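Local coordinates for minor capsid protein (Cafeteriavirus-dependent mavirus, PDB 6G42), which forms the pentons of the virophage capsid, with five copies of a single jelly-roll protein assembling, probably to close the fivefold vertices of the shell, at residues G70-V75 / N159-V164; D105-G110 / F133-H138; K140-T145 / E188-S193; D165-E170 / A192-F197. All blocks are in the same frame, centred on the assembly; numbering follows the deposited sequence.

Contact 1 of 4, residues G70-V75 / N159-V164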
# COMPACT_ATOMS: atom_id res chain seq x y z
N GLY C 70 -3.00 -33.77 -5.23
CA GLY C 70 -3.02 -33.02 -6.49
C GLY C 70 -1.70 -32.86 -7.23
O GLY C 70 -1.70 -32.49 -8.41
N HIS C 71 -0.58 -33.12 -6.55
CA HIS C 71 0.76 -32.98 -7.13
C HIS C 71 1.40 -34.35 -7.41
O HIS C 71 1.24 -35.28 -6.62
CB HIS C 71 1.68 -32.19 -6.19
CG HIS C 71 1.05 -30.94 -5.64
ND1 HIS C 71 1.15 -29.71 -6.25
CD2 HIS C 71 0.31 -30.74 -4.52
CE1 HIS C 71 0.50 -28.81 -5.54
NE2 HIS C 71 -0.02 -29.41 -4.48
N ASP C 72 2.12 -34.45 -8.52
CA ASP C 72 2.88 -35.66 -8.89
C ASP C 72 4.35 -35.31 -9.06
O ASP C 72 4.85 -35.18 -10.18
CB ASP C 72 2.33 -36.27 -10.19
CG ASP C 72 0.88 -36.73 -10.06
OD1 ASP C 72 0.53 -37.39 -9.06
OD2 ASP C 72 0.09 -36.44 -10.98
N TYR C 73 5.05 -35.16 -7.94
CA TYR C 73 6.46 -34.75 -7.96
C TYR C 73 7.38 -35.94 -8.20
O TYR C 73 7.07 -37.07 -7.84
CB TYR C 73 6.85 -34.04 -6.65
CG TYR C 73 6.14 -32.72 -6.35
CD1 TYR C 73 5.55 -31.95 -7.37
CD2 TYR C 73 6.10 -32.22 -5.05
CE1 TYR C 73 4.92 -30.75 -7.08
CE2 TYR C 73 5.48 -31.02 -4.75
CZ TYR C 73 4.88 -30.29 -5.77
OH TYR C 73 4.26 -29.09 -5.48
N GLN C 74 8.53 -35.65 -8.83
CA GLN C 74 9.62 -36.61 -9.03
C GLN C 74 10.95 -35.87 -9.05
O GLN C 74 11.10 -34.90 -9.80
CB GLN C 74 9.50 -37.35 -10.36
CG GLN C 74 8.33 -38.32 -10.48
CD GLN C 74 8.35 -39.12 -11.78
OE1 GLN C 74 9.40 -39.26 -12.43
NE2 GLN C 74 7.19 -39.65 -12.16
N VAL C 75 11.90 -36.33 -8.24
CA VAL C 75 13.29 -35.86 -8.33
C VAL C 75 14.15 -36.88 -9.06
O VAL C 75 13.71 -38.01 -9.31
CB VAL C 75 13.91 -35.51 -6.95
CG1 VAL C 75 13.22 -34.29 -6.35
CG2 VAL C 75 13.88 -36.69 -5.98
N ASN C 159 10.99 -32.85 -12.24
CA ASN C 159 9.97 -33.10 -13.28
C ASN C 159 9.06 -31.87 -13.43
O ASN C 159 9.23 -30.88 -12.71
CB ASN C 159 9.18 -34.39 -13.01
CG ASN C 159 8.18 -34.26 -11.87
OD1 ASN C 159 8.38 -33.48 -10.94
ND2 ASN C 159 7.12 -35.05 -11.91
N ASP C 160 8.10 -31.92 -14.35
CA ASP C 160 7.33 -30.73 -14.71
C ASP C 160 6.42 -30.18 -13.60
O ASP C 160 6.20 -28.97 -13.55
CB ASP C 160 6.50 -30.97 -15.98
CG ASP C 160 6.06 -29.67 -16.64
OD1 ASP C 160 6.90 -28.74 -16.77
OD2 ASP C 160 4.87 -29.56 -17.03
N ASP C 161 5.91 -31.03 -12.71
CA ASP C 161 5.15 -30.55 -11.55
C ASP C 161 6.04 -29.83 -10.53
O ASP C 161 5.65 -28.79 -9.99
CB ASP C 161 4.35 -31.68 -10.89
CG ASP C 161 3.04 -32.00 -11.63
OD1 ASP C 161 2.93 -31.68 -12.84
OD2 ASP C 161 2.13 -32.58 -11.00
N MET C 162 7.23 -30.38 -10.28
CA MET C 162 8.24 -29.73 -9.44
C MET C 162 8.73 -28.42 -10.06
O MET C 162 8.79 -27.39 -9.40
CB MET C 162 9.44 -30.66 -9.21
CG MET C 162 9.17 -31.80 -8.25
SD MET C 162 9.33 -31.31 -6.52
CE MET C 162 11.11 -31.22 -6.36
N ARG C 163 9.07 -28.48 -11.35
CA ARG C 163 9.46 -27.31 -12.14
C ARG C 163 8.51 -26.13 -11.93
O ARG C 163 8.94 -25.03 -11.60
CB ARG C 163 9.51 -27.70 -13.62
CG ARG C 163 9.67 -26.56 -14.63
CD ARG C 163 11.05 -25.96 -14.58
NE ARG C 163 11.30 -25.10 -15.74
CZ ARG C 163 11.13 -23.78 -15.79
NH1 ARG C 163 10.71 -23.09 -14.73
NH2 ARG C 163 11.39 -23.14 -16.92
N VAL C 164 7.22 -26.37 -12.12
CA VAL C 164 6.21 -25.32 -12.04
C VAL C 164 6.09 -24.76 -10.61
O VAL C 164 6.17 -23.54 -10.41
CB VAL C 164 4.83 -25.78 -12.59
CG1 VAL C 164 3.76 -24.72 -12.39
CG2 VAL C 164 4.94 -26.09 -14.07
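Asn159 meets the backbone of Asp72, Tyr73 and Gln74 with both ends of its amide while serving as the N-cap of helix 160-165, in what is probably an insertion in the jelly roll, between strands 49-62 and 201-207. Its ND2 donates to Asp72 O at 2.9 Å, with the acceptor in the amide plane and an N-H...O angle of 163°. On the other branch, OD1 takes a weak bond from Gln74 N (3.0 Å) and a weak capping bond from Met162 N. Asparagine suits the place because one short side chain offers a donor and an acceptor together; with CG set between its own backbone N and carbonyl carbon (chi1 74°), it can cap the helix and bind the neighbouring loop. The main chain adds a bond from Asn159 N to Gln74 O at 3.2 Å.

Two residues on, Asp161 OD2 accepts from Asp72 N (3.1 Å) on its anti side. The other oxygen, OD1, is held by Gln294 of the second subunit, so this carboxylate links the loop to a neighbour. Asp72 OD2 lies 4.4 Å from Asp161 OD2, a like-charge approach that may favour proton uptake slightly.

His71 CB and Met162 SD lie over opposite faces of the Tyr73 ring, each offset toward the rim, while Asp161 CB sits at the edge in the ring plane. The sulfur is 3.9 Å from the ring centroid, a Met-aromatic contact, and Tyr73 OH bonds to Asp165. His71 is placed in turn by stacking on Phe66. Beyond the sulfur, the bent Met162 chain brings CE to 3.7 Å from Val75 CG1.

Contact 2 of 4, residues D105-G110 / F133-H138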
# COMPACT_ATOMS: atom_id res chain seq x y z
N ASP C 105 2.64 -27.44 7.28
CA ASP C 105 3.93 -26.80 7.50
C ASP C 105 4.82 -27.00 6.26
O ASP C 105 5.05 -28.13 5.84
CB ASP C 105 4.60 -27.39 8.75
CG ASP C 105 5.79 -26.57 9.24
OD1 ASP C 105 6.59 -26.07 8.42
OD2 ASP C 105 5.92 -26.44 10.47
N TYR C 106 5.32 -25.90 5.69
CA TYR C 106 6.18 -25.98 4.50
C TYR C 106 7.58 -26.53 4.78
O TYR C 106 8.28 -26.90 3.84
CB TYR C 106 6.27 -24.62 3.78
CG TYR C 106 4.96 -24.22 3.12
CD1 TYR C 106 4.39 -25.02 2.12
CD2 TYR C 106 4.28 -23.07 3.50
CE1 TYR C 106 3.19 -24.68 1.53
CE2 TYR C 106 3.08 -22.73 2.91
CZ TYR C 106 2.54 -23.53 1.92
OH TYR C 106 1.34 -23.18 1.34
N VAL C 107 7.97 -26.59 6.06
CA VAL C 107 9.20 -27.29 6.47
C VAL C 107 9.05 -28.78 6.14
O VAL C 107 9.96 -29.36 5.54
CB VAL C 107 9.52 -27.11 7.97
CG1 VAL C 107 10.75 -27.91 8.37
CG2 VAL C 107 9.75 -25.64 8.31
N ASP C 108 7.91 -29.36 6.52
CA ASP C 108 7.60 -30.77 6.24
C ASP C 108 7.54 -31.10 4.75
O ASP C 108 7.92 -32.20 4.34
CB ASP C 108 6.27 -31.19 6.89
CG ASP C 108 6.33 -31.20 8.42
OD1 ASP C 108 7.40 -31.50 8.99
OD2 ASP C 108 5.29 -30.91 9.04
N VAL C 109 7.06 -30.16 3.95
CA VAL C 109 7.05 -30.31 2.49
C VAL C 109 8.50 -30.39 1.99
O VAL C 109 8.81 -31.18 1.10
CB VAL C 109 6.25 -29.18 1.80
CG1 VAL C 109 6.41 -29.21 0.28
CG2 VAL C 109 4.77 -29.30 2.15
N GLY C 110 9.37 -29.56 2.57
CA GLY C 110 10.80 -29.58 2.28
C GLY C 110 11.49 -30.86 2.70
O GLY C 110 12.25 -31.45 1.93
N PHE C 133 17.74 -30.49 0.36
CA PHE C 133 16.60 -29.63 0.05
C PHE C 133 15.94 -29.23 1.37
O PHE C 133 15.73 -30.08 2.24
CB PHE C 133 15.61 -30.38 -0.85
CG PHE C 133 14.53 -29.50 -1.44
CD1 PHE C 133 13.34 -29.30 -0.77
CD2 PHE C 133 14.71 -28.89 -2.68
CE1 PHE C 133 12.35 -28.49 -1.31
CE2 PHE C 133 13.72 -28.08 -3.22
CZ PHE C 133 12.54 -27.88 -2.54
N SER C 134 15.62 -27.95 1.52
CA SER C 134 15.01 -27.44 2.76
C SER C 134 14.14 -26.20 2.53
O SER C 134 14.13 -25.63 1.44
CB SER C 134 16.09 -27.12 3.80
OG SER C 134 16.83 -25.97 3.44
N PHE C 135 13.43 -25.81 3.58
CA PHE C 135 12.61 -24.60 3.59
C PHE C 135 13.17 -23.61 4.60
O PHE C 135 13.31 -23.93 5.78
CB PHE C 135 11.17 -24.92 3.96
CG PHE C 135 10.26 -23.72 3.99
CD1 PHE C 135 9.94 -23.04 2.82
CD2 PHE C 135 9.72 -23.26 5.20
CE1 PHE C 135 9.11 -21.93 2.84
CE2 PHE C 135 8.88 -22.15 5.23
CZ PHE C 135 8.57 -21.49 4.05
N ASN C 136 13.46 -22.40 4.14
CA ASN C 136 13.93 -21.33 5.00
C ASN C 136 12.74 -20.61 5.65
O ASN C 136 11.97 -19.94 4.96
CB ASN C 136 14.76 -20.35 4.16
CG ASN C 136 15.62 -19.42 5.01
OD1 ASN C 136 15.23 -19.02 6.11
ND2 ASN C 136 16.78 -19.06 4.49
N LYS C 137 12.60 -20.75 6.97
CA LYS C 137 11.57 -20.05 7.75
C LYS C 137 11.62 -18.52 7.61
O LYS C 137 10.58 -17.86 7.55
CB LYS C 137 11.71 -20.36 9.25
CG LYS C 137 11.39 -21.78 9.67
CD LYS C 137 11.66 -21.94 11.16
CE LYS C 137 11.24 -23.29 11.70
NZ LYS C 137 12.01 -24.42 11.10
N HIS C 138 12.84 -17.99 7.60
CA HIS C 138 13.08 -16.54 7.57
C HIS C 138 12.66 -15.88 6.26
O HIS C 138 12.03 -14.83 6.28
CB HIS C 138 14.57 -16.28 7.84
CG HIS C 138 14.95 -14.83 7.92
ND1 HIS C 138 14.82 -14.09 9.08
CD2 HIS C 138 15.47 -13.99 7.00
CE1 HIS C 138 15.23 -12.85 8.85
NE2 HIS C 138 15.64 -12.77 7.60
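Tyr106 O accepts the helical bond from Gly110 N (3.1 Å) and is met from the strand by Phe135 CB at 3.5 Å. The segments of helix 106-110 and strand 133-136 run nearly antiparallel (166°), with their axes 6.6 Å apart.

Phe135 contributes more than any other residue. Its CG is anti to the backbone N (chi1 -180°), and Tyr106 CB stands over the centre of the ring, 3.7 Å from the centroid and 6° off the normal, a CH-pi contact. Val107 CG2 approaches Phe135 CD2 at 3.9 Å, the two side chains crossing at about a right angle. Gly110 suits its place because a beta carbon would point at Phe135 N and Ser134 C; without one, its CA comes within 4.7 Å of Ser134 CA. Its O lies 3.6 Å from Phe133 CD1, at the ring edge.

Second-shell Asp105 caps the helix, its short carboxylate folding back so that OD1 accepts from Val107 N and Asn245 ND2. Lys137 NZ passes 3.8 Å from Val107 CG2 to form a salt bridge with Glu170 of the third subunit. Between 105-110 and 133-138 the contacts are thus apolar, C-H and carbonyl ones; a polar link, Phe133 N to Asn114, follows one turn further on, and the marginal charge serves the subunit interface.

Contact 3 of 4, residues K140-T145 / E188-S193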
# COMPACT_ATOMS: atom_id res chain seq x y z
N LYS C 140 10.85 -17.45 3.60
CA LYS C 140 9.74 -18.16 2.93
C LYS C 140 10.08 -18.77 1.55
O LYS C 140 9.20 -18.98 0.71
CB LYS C 140 8.48 -17.27 2.87
CG LYS C 140 7.88 -16.96 4.23
CD LYS C 140 8.15 -15.53 4.69
CE LYS C 140 7.26 -14.53 3.97
NZ LYS C 140 7.48 -13.13 4.45
N LYS C 141 11.36 -19.07 1.35
CA LYS C 141 11.89 -19.61 0.09
C LYS C 141 12.60 -20.92 0.37
O LYS C 141 13.24 -21.07 1.41
CB LYS C 141 12.88 -18.64 -0.53
CG LYS C 141 12.27 -17.35 -1.04
CD LYS C 141 13.34 -16.30 -1.27
CE LYS C 141 12.80 -15.11 -2.04
NZ LYS C 141 13.89 -14.17 -2.41
N PHE C 142 12.48 -21.87 -0.56
CA PHE C 142 13.16 -23.15 -0.45
C PHE C 142 14.60 -23.02 -0.94
O PHE C 142 14.88 -22.28 -1.89
CB PHE C 142 12.42 -24.23 -1.24
CG PHE C 142 11.09 -24.60 -0.65
CD1 PHE C 142 9.95 -23.85 -0.94
CD2 PHE C 142 10.97 -25.69 0.21
CE1 PHE C 142 8.72 -24.19 -0.39
CE2 PHE C 142 9.74 -26.03 0.76
CZ PHE C 142 8.61 -25.28 0.47
N GLU C 143 15.50 -23.75 -0.29
CA GLU C 143 16.94 -23.70 -0.56
C GLU C 143 17.50 -25.09 -0.86
O GLU C 143 17.02 -26.08 -0.31
CB GLU C 143 17.69 -23.13 0.64
CG GLU C 143 17.27 -21.73 1.05
CD GLU C 143 18.10 -21.19 2.20
OE1 GLU C 143 18.26 -21.90 3.21
OE2 GLU C 143 18.57 -20.04 2.10
N ILE C 144 18.51 -25.13 -1.72
CA ILE C 144 19.27 -26.36 -2.00
C ILE C 144 20.71 -26.10 -1.58
O ILE C 144 21.34 -25.15 -2.07
CB ILE C 144 19.20 -26.75 -3.50
CG1 ILE C 144 17.78 -27.17 -3.87
CG2 ILE C 144 20.15 -27.90 -3.81
CD1 ILE C 144 17.46 -27.07 -5.35
N THR C 145 21.21 -26.93 -0.68
CA THR C 145 22.60 -26.86 -0.20
C THR C 145 23.41 -28.00 -0.83
O THR C 145 22.95 -29.14 -0.89
CB THR C 145 22.66 -26.94 1.34
OG1 THR C 145 21.89 -25.87 1.89
CG2 THR C 145 24.11 -26.83 1.84
N GLU C 188 22.13 -22.31 -2.55
CA GLU C 188 21.33 -21.64 -3.60
C GLU C 188 19.86 -21.58 -3.19
O GLU C 188 19.29 -22.56 -2.71
CB GLU C 188 21.47 -22.37 -4.94
CG GLU C 188 22.80 -22.16 -5.65
CD GLU C 188 22.90 -20.85 -6.43
OE1 GLU C 188 22.01 -19.97 -6.30
OE2 GLU C 188 23.88 -20.69 -7.18
N THR C 189 19.25 -20.41 -3.39
CA THR C 189 17.87 -20.14 -2.97
C THR C 189 17.02 -19.65 -4.15
O THR C 189 17.56 -19.18 -5.15
CB THR C 189 17.83 -19.12 -1.79
OG1 THR C 189 16.47 -18.87 -1.41
CG2 THR C 189 18.51 -17.80 -2.15
N GLN C 190 15.71 -19.78 -4.01
CA GLN C 190 14.74 -19.27 -4.99
C GLN C 190 14.89 -17.76 -5.14
O GLN C 190 15.16 -17.07 -4.15
CB GLN C 190 13.31 -19.57 -4.51
CG GLN C 190 12.86 -21.02 -4.62
CD GLN C 190 11.42 -21.23 -4.14
OE1 GLN C 190 11.13 -21.10 -2.95
NE2 GLN C 190 10.52 -21.56 -5.06
N ASP C 191 14.70 -17.24 -6.35
CA ASP C 191 14.68 -15.77 -6.55
C ASP C 191 13.34 -15.10 -6.14
O ASP C 191 13.25 -13.87 -6.12
CB ASP C 191 15.16 -15.36 -7.97
CG ASP C 191 14.19 -15.73 -9.11
OD1 ASP C 191 12.98 -15.42 -9.05
OD2 ASP C 191 14.67 -16.30 -10.12
N ALA C 192 12.33 -15.91 -5.82
CA ALA C 192 11.00 -15.42 -5.41
C ALA C 192 10.21 -16.48 -4.65
O ALA C 192 10.38 -17.68 -4.87
CB ALA C 192 10.21 -14.97 -6.63
N SER C 193 9.32 -16.03 -3.77
CA SER C 193 8.45 -16.92 -3.01
C SER C 193 7.44 -17.59 -3.94
O SER C 193 6.89 -16.94 -4.83
CB SER C 193 7.72 -16.14 -1.92
OG SER C 193 7.02 -17.01 -1.05
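Phe142 and Gln190 lie side by side and point the same way, with ring and amide planes 65° apart and Gln190 OE1 at the ring edge, 3.6 Å from Phe142 CD1. The ring also meets two other aromatics: Phe135, inclined to it, and Phe166, edge-to-face. The same OE1 accepts from Phe142 N at 2.9 Å in a nearly straight bond (167°), although the donor is tilted 29° from the carbonyl plane. Glutamine suits this position because its extended chain lets the side-chain carbonyl bond where a strand backbone would otherwise do so; in the other direction Gln190 N gives only a weak bond to Phe142 O.

Regular pairing lies on the Ile144 side of Phe142, before Gln190 in its own segment. Ile144 and Glu188 form a hydrogen-bonded pair, with Ile144 N to Glu188 O at 2.9 Å and Glu188 N to Ile144 O at 3.0 Å. Glu143 and Thr189 form the adjoining non-hydrogen-bonded pair on the other face, where Glu143 CG comes to 3.9 Å from Thr189 OG1.

Lys141 stretches its aliphatic chain across the departing segment, placing CD 3.5 Å from Gln190 O and CE 3.8 Å from Ala192 CA. The whole is an antiparallel strand pair at one side of the three-stranded sheet 132-136, 141-145 and 187-189, completed by a side-chain mimic of a backbone bond.

Contact 4 of 4, residues D165-E170 / A192-F197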
# COMPACT_ATOMS: atom_id res chain seq x y z
N ASP C 165 5.92 -25.65 -9.64
CA ASP C 165 5.70 -25.22 -8.25
C ASP C 165 6.94 -24.66 -7.54
O ASP C 165 6.79 -23.94 -6.55
CB ASP C 165 5.07 -26.35 -7.43
CG ASP C 165 3.62 -26.64 -7.83
OD1 ASP C 165 3.07 -25.95 -8.73
OD2 ASP C 165 3.02 -27.55 -7.24
N PHE C 166 8.13 -24.96 -8.06
CA PHE C 166 9.38 -24.33 -7.57
C PHE C 166 10.10 -23.62 -8.73
O PHE C 166 11.31 -23.75 -8.91
CB PHE C 166 10.27 -25.37 -6.88
CG PHE C 166 9.58 -26.10 -5.77
CD1 PHE C 166 8.84 -27.26 -6.02
CD2 PHE C 166 9.64 -25.64 -4.46
CE1 PHE C 166 8.20 -27.93 -4.99
CE2 PHE C 166 9.00 -26.32 -3.43
CZ PHE C 166 8.28 -27.47 -3.70
N ASN C 167 9.32 -22.84 -9.48
CA ASN C 167 9.75 -22.16 -10.72
C ASN C 167 10.86 -21.12 -10.61
O ASN C 167 11.60 -20.90 -11.57
CB ASN C 167 8.54 -21.51 -11.41
CG ASN C 167 7.85 -20.48 -10.54
OD1 ASN C 167 8.29 -19.34 -10.43
ND2 ASN C 167 6.74 -20.87 -9.92
N SER C 168 10.98 -20.48 -9.45
CA SER C 168 11.97 -19.42 -9.23
C SER C 168 13.45 -19.88 -9.10
O SER C 168 14.33 -19.04 -8.95
CB SER C 168 11.55 -18.57 -8.03
OG SER C 168 11.19 -19.39 -6.93
N PHE C 169 13.71 -21.19 -9.12
CA PHE C 169 15.06 -21.71 -9.37
C PHE C 169 15.42 -21.52 -10.85
O PHE C 169 14.53 -21.35 -11.69
CB PHE C 169 15.16 -23.21 -9.02
CG PHE C 169 15.13 -23.50 -7.54
CD1 PHE C 169 16.20 -23.15 -6.72
CD2 PHE C 169 14.03 -24.14 -6.96
CE1 PHE C 169 16.18 -23.42 -5.36
CE2 PHE C 169 14.00 -24.41 -5.60
CZ PHE C 169 15.08 -24.05 -4.80
N GLU C 170 16.71 -21.57 -11.16
CA GLU C 170 17.18 -21.51 -12.56
C GLU C 170 17.18 -22.93 -13.16
O GLU C 170 17.78 -23.84 -12.59
CB GLU C 170 18.58 -20.89 -12.65
CG GLU C 170 18.97 -20.46 -14.06
CD GLU C 170 20.40 -19.94 -14.16
OE1 GLU C 170 21.02 -19.62 -13.12
OE2 GLU C 170 20.91 -19.84 -15.30
N ALA C 192 12.33 -15.91 -5.82
CA ALA C 192 11.00 -15.42 -5.41
C ALA C 192 10.21 -16.48 -4.65
O ALA C 192 10.38 -17.68 -4.87
CB ALA C 192 10.21 -14.97 -6.63
N SER C 193 9.32 -16.03 -3.77
CA SER C 193 8.45 -16.92 -3.01
C SER C 193 7.44 -17.59 -3.94
O SER C 193 6.89 -16.94 -4.83
CB SER C 193 7.72 -16.14 -1.92
OG SER C 193 7.02 -17.01 -1.05
N THR C 194 7.22 -18.90 -3.75
CA THR C 194 6.26 -19.69 -4.55
C THR C 194 5.21 -20.44 -3.70
O THR C 194 4.62 -21.43 -4.15
CB THR C 194 6.97 -20.70 -5.48
OG1 THR C 194 7.62 -21.71 -4.70
CG2 THR C 194 7.97 -20.00 -6.38
N LEU C 195 4.95 -19.95 -2.49
CA LEU C 195 3.96 -20.55 -1.61
C LEU C 195 2.55 -20.47 -2.21
O LEU C 195 1.70 -21.32 -1.93
CB LEU C 195 4.00 -19.89 -0.23
CG LEU C 195 5.35 -19.83 0.51
CD1 LEU C 195 5.17 -19.24 1.90
CD2 LEU C 195 6.01 -21.20 0.59
N GLU C 196 2.30 -19.46 -3.03
CA GLU C 196 1.05 -19.34 -3.82
C GLU C 196 0.78 -20.53 -4.76
O GLU C 196 -0.37 -20.84 -5.03
CB GLU C 196 1.03 -18.01 -4.61
CG GLU C 196 2.11 -17.89 -5.68
CD GLU C 196 2.19 -16.51 -6.32
OE1 GLU C 196 1.12 -15.92 -6.60
OE2 GLU C 196 3.31 -16.03 -6.58
N PHE C 197 1.85 -21.18 -5.24
CA PHE C 197 1.77 -22.40 -6.09
C PHE C 197 1.55 -23.70 -5.31
O PHE C 197 1.32 -24.75 -5.92
CB PHE C 197 3.06 -22.56 -6.91
CG PHE C 197 3.14 -21.66 -8.11
CD1 PHE C 197 3.41 -20.30 -7.96
CD2 PHE C 197 2.98 -22.16 -9.40
CE1 PHE C 197 3.49 -19.46 -9.06
CE2 PHE C 197 3.05 -21.33 -10.51
CZ PHE C 197 3.31 -19.98 -10.33
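Asn167 crosses the Phe197 side chain at about a right angle and sets ND2 over the centre of its ring, 3.5 Å above the plane, with amide and ring planes 57° apart. The amide is held there by bonds from ND2 to Val164 O and from OD1 to Gln246 of the second subunit; asparagine can satisfy both while its nitrogen covers the aromatic face. Asp165 comes to the same ring obliquely: its OD1 is near the ring plane, 3.8 Å from Phe197 CD2. Lys60 of the second subunit binds both Asp165 OD1 and Phe197 O, so a single ammonium group bridges the two segments from outside, while Asp165 OD2 is hydrogen-bonded to Tyr73 OH.

Thr194 slides past Asn167 in the opposite direction, turning its two branches to different tasks. With OG1 between backbone N and carbonyl carbon (chi1 67°), the hydroxyl donates to Asp165 O at 3.0 Å, in the carbonyl plane, and is also bonded to Gln190 NE2. The methyl CG2 packs 3.8 Å from Asn167 ND2. Ser168, small enough for this buried spot, sends OG to Ala192 O at 2.8 Å, tilted 17° from the carbonyl plane. These bonds brace a type I beta turn, Phe166 to Phe169, which leads the chain out of helix 160-165, against the loop before strand 201-207 at the interface between subunits.

In the fold
All four contacts fall, along the chain, between strands 49-62 and 201-207, in what is probably an insertion in the jelly roll. Contact 2 is nested within the loop closed by contact 1, whereas contacts 1 and 3 interleave; contact 4 begins at the end of helix 160-165, and its second segment overlaps that of contact 3 at Ala192 and Ser193. Those two are closest, with centres 8 Å apart, and contacts 2 and 3, 10 Å apart, meet through neighbouring strands 132-136 and 141-145. Contacts 1 and 2, about 17 Å apart between centres, do not touch. Contacts 1, 3 and 4 reach the second subunit and contact 2 the third, so this region takes part directly in assembly of the pentamer.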